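Local coordinates for protein iodotyrosine deiodinase (Thermotoga neapolitana, PDB 6TYK) that uses FMN to catalyse the reductive dehalogenation of halotyrosines, removing iodide, bromide or chloride from substrates such as 3-iodo-L-tyrosine, at residues 25-30 and 48-53; 36-41 and 117-122. All coordinates share one frame; numbering follows the deposited sequence. Where two conformers were deposited one is given.

Contact 1 of 2, residues 25-30 and 48-53; sequences EDLIYS and FLIVED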
ATOM      1  N   GLU A  25      -7.375 -15.254 -16.264  1.00 17.36           N
ATOM      2  CA  GLU A  25      -8.421 -14.449 -15.637  1.00 20.15           C
ATOM      3  C   GLU A  25      -8.283 -14.333 -14.116  1.00 18.65           C
ATOM      4  O   GLU A  25      -8.699 -13.339 -13.537  1.00 18.31           O
ATOM      5  CB  GLU A  25      -9.819 -14.945 -16.015  1.00 26.64           C
ATOM      6  CG  GLU A  25     -10.929 -13.962 -15.649  1.00 36.59           C
ATOM      7  CD  GLU A  25     -10.631 -12.537 -16.108  1.00 44.01           C
ATOM      8  OE1 GLU A  25     -10.062 -12.366 -17.210  1.00 46.51           O
ATOM      9  OE2 GLU A  25     -10.962 -11.589 -15.359  1.00 46.40           O
ATOM     10  N   ASP A  26      -7.698 -15.340 -13.472  1.00 18.19           N
ATOM     11  CA  ASP A  26      -7.481 -15.285 -12.027  1.00 20.84           C
ATOM     12  C   ASP A  26      -6.482 -14.190 -11.667  1.00 18.51           C
ATOM     13  O   ASP A  26      -6.668 -13.443 -10.705  1.00 17.94           O
ATOM     14  CB  ASP A  26      -7.010 -16.637 -11.490  1.00 25.85           C
ATOM     15  CG  ASP A  26      -8.087 -17.693 -11.564  1.00 32.81           C
ATOM     16  OD1 ASP A  26      -9.277 -17.335 -11.453  1.00 34.75           O
ATOM     17  OD2 ASP A  26      -7.742 -18.878 -11.737  1.00 37.92           O
ATOM     18  N   LEU A  27      -5.422 -14.088 -12.455  1.00 17.04           N
ATOM     19  CA  LEU A  27      -4.458 -13.022 -12.260  1.00 16.37           C
ATOM     20  C   LEU A  27      -5.077 -11.669 -12.594  1.00 14.75           C
ATOM     21  O   LEU A  27      -4.951 -10.704 -11.833  1.00 17.14           O
ATOM     22  CB  LEU A  27      -3.229 -13.268 -13.130  1.00 17.81           C
ATOM     23  CG  LEU A  27      -2.151 -12.190 -13.075  1.00 18.71           C
ATOM     24  CD1 LEU A  27      -1.702 -11.937 -11.642  1.00 21.57           C
ATOM     25  CD2 LEU A  27      -0.971 -12.582 -13.959  1.00 21.17           C
ATOM     26  N   ILE A  28      -5.750 -11.597 -13.738  1.00 15.19           N
ATOM     27  CA  ILE A  28      -6.398 -10.359 -14.159  1.00 15.93           C
ATOM     28  C   ILE A  28      -7.420  -9.866 -13.137  1.00 16.45           C
ATOM     29  O   ILE A  28      -7.525  -8.667 -12.905  1.00 15.44           O
ATOM     30  CB  ILE A  28      -7.061 -10.493 -15.547  1.00 16.74           C
ATOM     31  CG1 ILE A  28      -5.997 -10.765 -16.614  1.00 17.68           C
ATOM     32  CG2 ILE A  28      -7.855  -9.234 -15.887  1.00 18.84           C
ATOM     33  CD1 ILE A  28      -4.964  -9.670 -16.742  1.00 20.08           C
ATOM     34  N   TYR A  29      -8.161 -10.789 -12.523  1.00 15.96           N
ATOM     35  CA  TYR A  29      -9.085 -10.432 -11.445  1.00 16.22           C
ATOM     36  C   TYR A  29      -8.386  -9.600 -10.377  1.00 13.23           C
ATOM     37  O   TYR A  29      -8.905  -8.586  -9.920  1.00 13.59           O
ATOM     38  CB  TYR A  29      -9.673 -11.693 -10.797  1.00 17.86           C
ATOM     39  CG  TYR A  29     -10.405 -11.415  -9.502  1.00 16.18           C
ATOM     40  CD1 TYR A  29     -11.720 -10.963  -9.512  1.00 18.08           C
ATOM     41  CD2 TYR A  29      -9.786 -11.602  -8.271  1.00 17.51           C
ATOM     42  CE1 TYR A  29     -12.395 -10.703  -8.340  1.00 19.27           C
ATOM     43  CE2 TYR A  29     -10.453 -11.340  -7.094  1.00 17.90           C
ATOM     44  CZ  TYR A  29     -11.757 -10.893  -7.136  1.00 19.95           C
ATOM     45  OH  TYR A  29     -12.435 -10.630  -5.972  1.00 24.45           O
ATOM     46  N   SER A  30      -7.201 -10.033  -9.975  1.00 14.58           N
ATOM     47  CA  SER A  30      -6.471  -9.354  -8.909  0.71 14.00           C
ATOM     48  C   SER A  30      -6.064  -7.952  -9.337  1.00 12.03           C
ATOM     49  O   SER A  30      -6.064  -7.021  -8.531  1.00 12.92           O
ATOM     50  CB  SER A  30      -5.249 -10.170  -8.439  0.71 13.96           C
ATOM     51  OG  SER A  30      -4.101 -10.011  -9.273  0.71 15.72           O
ATOM     52  N   PHE A  48       1.189  -2.810 -15.025  1.00 11.06           N
ATOM     53  CA  PHE A  48       1.471  -4.214 -14.792  1.00 11.90           C
ATOM     54  C   PHE A  48       2.119  -4.855 -16.000  1.00 12.20           C
ATOM     55  O   PHE A  48       1.669  -4.686 -17.138  1.00 13.75           O
ATOM     56  CB  PHE A  48       0.193  -4.956 -14.423  1.00 12.91           C
ATOM     57  CG  PHE A  48      -0.501  -4.388 -13.224  1.00 13.62           C
ATOM     58  CD1 PHE A  48       0.050  -4.537 -11.953  1.00 13.76           C
ATOM     59  CD2 PHE A  48      -1.713  -3.721 -13.354  1.00 15.90           C
ATOM     60  CE1 PHE A  48      -0.593  -4.024 -10.841  1.00 15.55           C
ATOM     61  CE2 PHE A  48      -2.358  -3.200 -12.241  1.00 16.57           C
ATOM     62  CZ  PHE A  48      -1.799  -3.357 -10.988  1.00 16.63           C
ATOM     63  N   LEU A  49       3.188  -5.591 -15.734  1.00 12.14           N
ATOM     64  CA  LEU A  49       3.873  -6.364 -16.754  1.00 11.21           C
ATOM     65  C   LEU A  49       3.858  -7.811 -16.296  1.00 11.16           C
ATOM     66  O   LEU A  49       4.387  -8.136 -15.233  1.00 11.90           O
ATOM     67  CB  LEU A  49       5.313  -5.882 -16.923  1.00 12.35           C
ATOM     68  CG  LEU A  49       6.149  -6.599 -17.980  1.00 13.83           C
ATOM     69  CD1 LEU A  49       5.593  -6.364 -19.378  1.00 14.29           C
ATOM     70  CD2 LEU A  49       7.601  -6.157 -17.904  1.00 15.43           C
ATOM     71  N   ILE A  50       3.211  -8.665 -17.076  1.00 11.15           N
ATOM     72  CA  ILE A  50       3.099 -10.072 -16.748  1.00 11.50           C
ATOM     73  C   ILE A  50       4.174 -10.840 -17.495  1.00 11.55           C
ATOM     74  O   ILE A  50       4.140 -10.946 -18.723  1.00 12.43           O
ATOM     75  CB  ILE A  50       1.710 -10.613 -17.126  1.00 13.20           C
ATOM     76  CG1 ILE A  50       0.617  -9.773 -16.450  1.00 15.42           C
ATOM     77  CG2 ILE A  50       1.601 -12.096 -16.775  1.00 15.02           C
ATOM     78  CD1 ILE A  50      -0.771 -10.119 -16.905  1.00 18.02           C
ATOM     79  N   VAL A  51       5.154 -11.338 -16.750  1.00 12.05           N
ATOM     80  CA  VAL A  51       6.236 -12.107 -17.348  1.00 12.18           C
ATOM     81  C   VAL A  51       5.967 -13.604 -17.236  1.00 13.60           C
ATOM     82  O   VAL A  51       5.771 -14.135 -16.140  1.00 14.24           O
ATOM     83  CB  VAL A  51       7.587 -11.758 -16.707  1.00 13.09           C
ATOM     84  CG1 VAL A  51       8.707 -12.566 -17.350  1.00 13.22           C
ATOM     85  CG2 VAL A  51       7.853 -10.257 -16.818  1.00 14.23           C
ATOM     86  N   GLU A  52       5.951 -14.281 -18.376  1.00 13.30           N
ATOM     87  CA  GLU A  52       5.739 -15.723 -18.382  1.00 14.31           C
ATOM     88  C   GLU A  52       6.791 -16.477 -19.174  1.00 14.96           C
ATOM     89  O   GLU A  52       6.964 -17.667 -18.972  1.00 15.50           O
ATOM     90  CB  GLU A  52       4.373 -16.057 -18.965  1.00 14.96           C
ATOM     91  CG  GLU A  52       3.217 -15.593 -18.108  1.00 15.46           C
ATOM     92  CD  GLU A  52       1.909 -15.737 -18.830  1.00 15.35           C
ATOM     93  OE1 GLU A  52       1.399 -16.874 -18.927  1.00 17.58           O
ATOM     94  OE2 GLU A  52       1.406 -14.710 -19.325  1.00 17.72           O
ATOM     95  N   ASP A  53       7.467 -15.794 -20.090  1.00 13.14           N
ATOM     96  CA  ASP A  53       8.422 -16.448 -20.977  1.00 15.26           C
ATOM     97  C   ASP A  53       9.542 -17.082 -20.162  1.00 15.37           C
ATOM     98  O   ASP A  53      10.147 -16.421 -19.320  1.00 14.72           O
ATOM     99  CB  ASP A  53       8.996 -15.440 -21.967  1.00 18.28           C
ATOM    100  CG  ASP A  53      10.030 -16.054 -22.878  1.00 21.11           C
ATOM    101  OD1 ASP A  53       9.640 -16.697 -23.877  1.00 25.67           O
ATOM    102  OD2 ASP A  53      11.236 -15.896 -22.600  1.00 22.38           O
TER

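Contact 2 of 2, residues 36-41 and 117-122; sequences EAPSGM and VWLAVG. With FMN (flavin mononucleotide), chain J; IYR (3-iodo-tyrosine), chain K.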
ATOM      1  N   GLU A  36      -9.184  -0.671  -8.594  1.00 11.08           N
ATOM      2  CA  GLU A  36     -10.231   0.071  -7.887  1.00 11.26           C
ATOM      3  C   GLU A  36      -9.714   0.890  -6.711  1.00 11.45           C
ATOM      4  O   GLU A  36     -10.457   1.689  -6.138  1.00 10.62           O
ATOM      5  CB  GLU A  36     -11.331  -0.871  -7.395  1.00 11.77           C
ATOM      6  CG  GLU A  36     -12.195  -1.441  -8.502  1.00 15.13           C
ATOM      7  CD  GLU A  36     -12.916  -0.361  -9.276  1.00 16.52           C
ATOM      8  OE1 GLU A  36     -13.342   0.638  -8.657  1.00 16.40           O
ATOM      9  OE2 GLU A  36     -13.057  -0.510 -10.505  1.00 20.38           O
ATOM     10  N   ALA A  37      -8.451   0.680  -6.347  1.00 10.73           N
ATOM     11  CA  ALA A  37      -7.850   1.412  -5.241  1.00 11.12           C
ATOM     12  C   ALA A  37      -7.811   2.904  -5.486  1.00 10.45           C
ATOM     13  O   ALA A  37      -7.815   3.359  -6.629  1.00  9.91           O
ATOM     14  CB  ALA A  37      -6.444   0.908  -4.982  1.00 10.85           C
ATOM     15  N   PRO A  38      -7.763   3.675  -4.399  1.00  9.99           N
ATOM     16  CA  PRO A  38      -7.527   5.110  -4.527  1.00 10.65           C
ATOM     17  C   PRO A  38      -6.090   5.390  -4.947  1.00 10.20           C
ATOM     18  O   PRO A  38      -5.220   4.525  -4.854  1.00 10.65           O
ATOM     19  CB  PRO A  38      -7.791   5.629  -3.114  1.00 10.03           C
ATOM     20  CG  PRO A  38      -7.432   4.468  -2.226  1.00 10.57           C
ATOM     21  CD  PRO A  38      -7.904   3.256  -2.995  1.00 10.36           C
ATOM     22  N   SER A  39      -5.850   6.602  -5.427  1.00  9.78           N
ATOM     23  CA  SER A  39      -4.503   7.029  -5.765  1.00 10.41           C
ATOM     24  C   SER A  39      -4.448   8.538  -5.781  1.00 10.49           C
ATOM     25  O   SER A  39      -5.480   9.210  -5.940  1.00 10.78           O
ATOM     26  CB  SER A  39      -4.060   6.463  -7.118  1.00 11.11           C
ATOM     27  OG  SER A  39      -4.937   6.864  -8.166  1.00 11.20           O
ATOM     28  N   GLY A  40      -3.242   9.079  -5.652  1.00 11.04           N
ATOM     29  CA  GLY A  40      -3.057  10.517  -5.691  1.00 10.95           C
ATOM     30  C   GLY A  40      -3.614  11.061  -6.990  1.00 11.88           C
ATOM     31  O   GLY A  40      -3.275  10.578  -8.071  1.00 11.95           O
ATOM     32  N   MET A  41      -4.464  12.072  -6.872  1.00 12.46           N
ATOM     33  CA  MET A  41      -5.126  12.685  -8.013  1.00 13.96           C
ATOM     34  C   MET A  41      -5.813  11.688  -8.946  1.00 11.34           C
ATOM     35  O   MET A  41      -6.032  11.972 -10.127  1.00 11.13           O
ATOM     36  CB  MET A  41      -4.154  13.592  -8.754  1.00 21.42           C
ATOM     37  CG  MET A  41      -3.709  14.770  -7.892  1.00 32.57           C
ATOM     38  SD  MET A  41      -3.482  16.276  -8.846  1.00 39.36           S
ATOM     39  CE  MET A  41      -2.999  17.450  -7.581  1.00 40.27           C
ATOM     40  N   VAL A 117       0.759   3.121  -5.455  1.00  8.88           N
ATOM     41  CA  VAL A 117       0.989   1.797  -6.000  1.00  9.26           C
ATOM     42  C   VAL A 117       1.090   0.759  -4.885  1.00  8.54           C
ATOM     43  O   VAL A 117       0.512  -0.314  -4.987  1.00 10.36           O
ATOM     44  CB  VAL A 117       2.206   1.766  -6.939  1.00  9.76           C
ATOM     45  CG1 VAL A 117       2.569   0.336  -7.289  1.00 11.82           C
ATOM     46  CG2 VAL A 117       1.913   2.587  -8.206  1.00 10.27           C
ATOM     47  N   TRP A 118       1.788   1.083  -3.800  1.00  8.75           N
ATOM     48  CA  TRP A 118       1.897   0.130  -2.697  1.00  9.94           C
ATOM     49  C   TRP A 118       0.560  -0.117  -2.013  1.00  9.70           C
ATOM     50  O   TRP A 118       0.245  -1.247  -1.640  1.00  8.80           O
ATOM     51  CB  TRP A 118       3.015   0.526  -1.731  1.00  9.71           C
ATOM     52  CG  TRP A 118       4.316   0.104  -2.314  1.00 10.18           C
ATOM     53  CD1 TRP A 118       5.181   0.865  -3.057  1.00 11.54           C
ATOM     54  CD2 TRP A 118       4.870  -1.220  -2.284  1.00 10.71           C
ATOM     55  NE1 TRP A 118       6.240   0.088  -3.486  1.00 11.45           N
ATOM     56  CE2 TRP A 118       6.075  -1.188  -3.012  1.00 10.83           C
ATOM     57  CE3 TRP A 118       4.457  -2.426  -1.714  1.00 11.72           C
ATOM     58  CZ2 TRP A 118       6.879  -2.315  -3.168  1.00 11.23           C
ATOM     59  CZ3 TRP A 118       5.251  -3.535  -1.871  1.00 10.81           C
ATOM     60  CH2 TRP A 118       6.447  -3.476  -2.592  1.00 10.93           C
ATOM     61  N   LEU A 119      -0.262   0.925  -1.917  1.00  8.79           N
ATOM     62  CA  LEU A 119      -1.619   0.765  -1.410  1.00  9.53           C
ATOM     63  C   LEU A 119      -2.382  -0.238  -2.292  1.00  8.94           C
ATOM     64  O   LEU A 119      -3.009  -1.180  -1.798  1.00  9.74           O
ATOM     65  CB  LEU A 119      -2.295   2.125  -1.409  1.00  9.27           C
ATOM     66  CG  LEU A 119      -3.620   2.269  -0.681  1.00  9.38           C
ATOM     67  CD1 LEU A 119      -3.870   3.740  -0.415  1.00 10.54           C
ATOM     68  CD2 LEU A 119      -4.746   1.689  -1.498  1.00 11.45           C
ATOM     69  N   ALA A 120      -2.306  -0.043  -3.609  1.00  8.14           N
ATOM     70  CA  ALA A 120      -2.952  -0.942  -4.562  1.00 10.03           C
ATOM     71  C   ALA A 120      -2.392  -2.361  -4.457  1.00  8.81           C
ATOM     72  O   ALA A 120      -3.127  -3.325  -4.640  1.00  9.86           O
ATOM     73  CB  ALA A 120      -2.790  -0.412  -5.978  1.00  9.38           C
ATOM     74  N   VAL A 121      -1.101  -2.496  -4.159  1.00  8.70           N
ATOM     75  CA  VAL A 121      -0.522  -3.819  -3.958  1.00  9.46           C
ATOM     76  C   VAL A 121      -1.191  -4.542  -2.776  1.00  9.69           C
ATOM     77  O   VAL A 121      -1.414  -5.752  -2.820  1.00 10.19           O
ATOM     78  CB  VAL A 121       1.008  -3.757  -3.790  1.00  9.98           C
ATOM     79  CG1 VAL A 121       1.549  -5.106  -3.290  1.00 10.64           C
ATOM     80  CG2 VAL A 121       1.676  -3.357  -5.090  1.00 11.63           C
ATOM     81  N   GLY A 122      -1.554  -3.795  -1.745  1.00  9.76           N
ATOM     82  CA  GLY A 122      -2.315  -4.368  -0.644  1.00 10.36           C
ATOM     83  C   GLY A 122      -3.627  -4.968  -1.117  1.00  9.17           C
ATOM     84  O   GLY A 122      -3.955  -6.095  -0.758  1.00 10.02           O
TER
HETATM   85  N1  FMN J 301      -7.454  13.459  -1.246  1.00 10.54           N
HETATM   86  C2  FMN J 301      -7.480  14.747  -0.792  1.00 12.22           C
HETATM   87  O2  FMN J 301      -8.555  15.347  -0.784  1.00 14.46           O
HETATM   88  N3  FMN J 301      -6.327  15.355  -0.349  1.00 12.48           N
HETATM   89  C4  FMN J 301      -5.135  14.672  -0.356  1.00 12.22           C
HETATM   90  O4  FMN J 301      -4.101  15.220   0.049  1.00 12.46           O
HETATM   91  C4A FMN J 301      -5.111  13.360  -0.814  1.00 10.04           C
HETATM   92  N5  FMN J 301      -3.920  12.669  -0.839  1.00 11.73           N
HETATM   93  C5A FMN J 301      -3.904  11.357  -1.268  1.00 10.19           C
HETATM   94  C6  FMN J 301      -2.712  10.654  -1.248  1.00 10.71           C
HETATM   95  C7  FMN J 301      -2.656   9.334  -1.666  1.00 10.85           C
HETATM   96  C7M FMN J 301      -1.335   8.611  -1.612  1.00 11.90           C
HETATM   97  C8  FMN J 301      -3.815   8.716  -2.104  1.00 10.52           C
HETATM   98  C8M FMN J 301      -3.800   7.296  -2.560  1.00 12.02           C
HETATM   99  C9  FMN J 301      -5.015   9.421  -2.136  1.00 10.36           C
HETATM  100  C9A FMN J 301      -5.071  10.741  -1.705  1.00  9.86           C
HETATM  101  N10 FMN J 301      -6.256  11.459  -1.742  1.00 10.60           N
HETATM  102  C10 FMN J 301      -6.279  12.753  -1.266  1.00 10.23           C
HETATM  103  C1' FMN J 301      -7.519  10.818  -2.229  1.00  9.81           C
HETATM  104  C2' FMN J 301      -7.516  10.799  -3.780  1.00 10.17           C
HETATM  105  O2' FMN J 301      -7.775  12.083  -4.345  1.00 10.77           O
HETATM  106  C3' FMN J 301      -8.556   9.785  -4.257  1.00 10.60           C
HETATM  107  O3' FMN J 301      -8.091   8.507  -3.868  1.00 10.97           O
HETATM  108  C4' FMN J 301      -8.823   9.813  -5.758  1.00 10.27           C
HETATM  109  O4' FMN J 301      -9.377  11.055  -6.128  1.00 11.68           O
HETATM  110  C5' FMN J 301      -9.786   8.710  -6.185  1.00 11.16           C
HETATM  111  O5' FMN J 301     -10.959   8.780  -5.400  1.00 10.63           O
HETATM  112  P   FMN J 301     -12.141   7.722  -5.635  1.00 11.34           P
HETATM  113  O1P FMN J 301     -12.483   7.706  -7.111  1.00 11.08           O
HETATM  114  O2P FMN J 301     -13.309   8.226  -4.810  1.00 11.11           O
HETATM  115  O3P FMN J 301     -11.743   6.375  -5.077  1.00 12.07           O
HETATM  116  N   IYR K 302      -3.459  17.973  -0.359  1.00 14.11           N
HETATM  117  CA  IYR K 302      -4.202  18.825  -1.257  1.00 13.87           C
HETATM  118  CB  IYR K 302      -4.106  18.497  -2.757  1.00 14.79           C
HETATM  119  CC  IYR K 302      -4.468  17.110  -3.167  1.00 12.81           C
HETATM  120  CD  IYR K 302      -3.458  16.200  -3.437  1.00 13.48           C
HETATM  121  CE  IYR K 302      -3.732  14.893  -3.856  1.00 12.53           C
HETATM  122  IE  IYR K 302      -2.173  13.651  -4.183  1.00 21.56           I
HETATM  123  CF  IYR K 302      -5.065  14.497  -4.020  1.00 12.42           C
HETATM  124  OF  IYR K 302      -5.434  13.236  -4.436  1.00 12.57           O
HETATM  125  CG  IYR K 302      -6.107  15.410  -3.759  1.00 12.19           C
HETATM  126  CH  IYR K 302      -5.798  16.694  -3.330  1.00 11.56           C
HETATM  127  C   IYR K 302      -5.681  18.888  -0.933  1.00 14.73           C
HETATM  128  O   IYR K 302      -6.519  19.654  -1.411  1.00 16.18           O
HETATM  129  OXT IYR K 302      -6.091  17.999  -0.000  1.00 13.61           O

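Contact 1 of 2, residues 25-30 and 48-53
Leu27 and Ile50 reach toward each other tip to tip, joining one face of helix 24-35 to strand 46-51 by apolar packing, with no hydrogen bond between the segments. From CB, Ile50 forks into two branches that receive the same leucine methyl. CG2, set anti to the backbone N, lies 3.8 Å from Leu27 CD2. CG1, anti to the carbonyl carbon (chi1 -55°), passes at 4.1 Å from Leu27 CD2. The chain then runs on extended (chi2 172°) to its last atom, where Ile50 CD1 again meets Leu27 CD2, at 3.8 Å. The leucine methyl thus rests against one side of the isoleucine, touching CG2, CG1 and CD1. Ile50 CD1 has a second, looser neighbour, the end methyl of Ile28, with Ile28 CD1 at 4.2 Å from it; one strand residue therefore takes two consecutive helix residues.

The backbones stay well apart, Leu27 CA to Ile50 CA being 9.3 Å, and the aliphatic branches bridge the distance between them. Ile50 packs against residues of both subunits: Tyr100 of the neighbouring strand, which touches Leu27 as well, and Val181 of the second subunit, which also packs on Ile28.

Strand 46-51 is an outermost strand of the antiparallel sheet within its own chain, yet Leu49 and Ile50 pair in parallel with a strand of the other subunit. A helix laid over a sheet that a partner chain extends is characteristic of the domain-swapped alpha-beta dimer of the nitroreductase fold.

Contact 2 of 2, residues 36-41 and 117-122
Ala37 CA comes within 5.5 Å of Ala120 CA, an approach of extended loop to helix made possible by the two small side chains between the backbones. Their methyls touch, Ala37 CB lying 4.0 Å from Ala120 CB. Ala37 CB also meets one branch of Leu119, which crosses the ring of Pro38 at about a right angle. The CG of Leu119 stands anti to the backbone N (chi1 -169°), carrying the fork out from the helix to the proline. Leu119 CD2 sits 3.8 Å from Pro38 CD, while Leu119 CD1 borders both the proline ring and the flavin, 4.2 Å from the methyl carbon C8M of FMN. An alanine in place of Leu119 would probably leave a gap beside the Pro38 ring and the flavin methyl, letting this part of the loop shift against the helix.

Beyond the proline the loop turns to the ligands. Ser39 N and O each make a weak, long hydrogen bond with the ribityl O3' of FMN. Gly40 CA lies 3.6 Å from the iodine IE of 3-iodo-tyrosine, where a side-chain CB would be crowded. Met41 N gives the substrate phenol oxygen OF a nearly straight hydrogen bond of 2.9 Å (165° at the hydrogen), and Met41 CG lies 4.0 Å from ring carbon CE of the iodotyrosine.

The second subunit closes the site: its Arg176 bonds both Ala37 O and FMN, and its Glu68, Tyr72 and Lys92 bind the iodotyrosine. This shared pocket, with the iodotyrosine ring lying over the flavin at the dimer interface, is typical of the iodotyrosine deiodinases of the nitroreductase family.

How the contacts relate
Contacts 1 and 2 alternate along the chain: helix 24-35 carries 25-30 and leads into the loop 36-41, which in turn leads to the strand holding 48-53, before helix 113-130 supplies 117-122. Their centres are 18 Å apart and their nearest atoms about 6 Å, without touching. Helix 113-130 links them, since its Leu124 meets Ser30 and Phe48 of contact 1. Trp46, on the same strand as 48-53, packs on Ala37 of the loop and Ala120 of the helix. Contact 1 lies away from the ligands, whereas contact 2 borders one active site and, across the helix, Trp118 touches a second FMN, about 12 Å from the Leu119 side chain. Both contacts adjoin the second subunit.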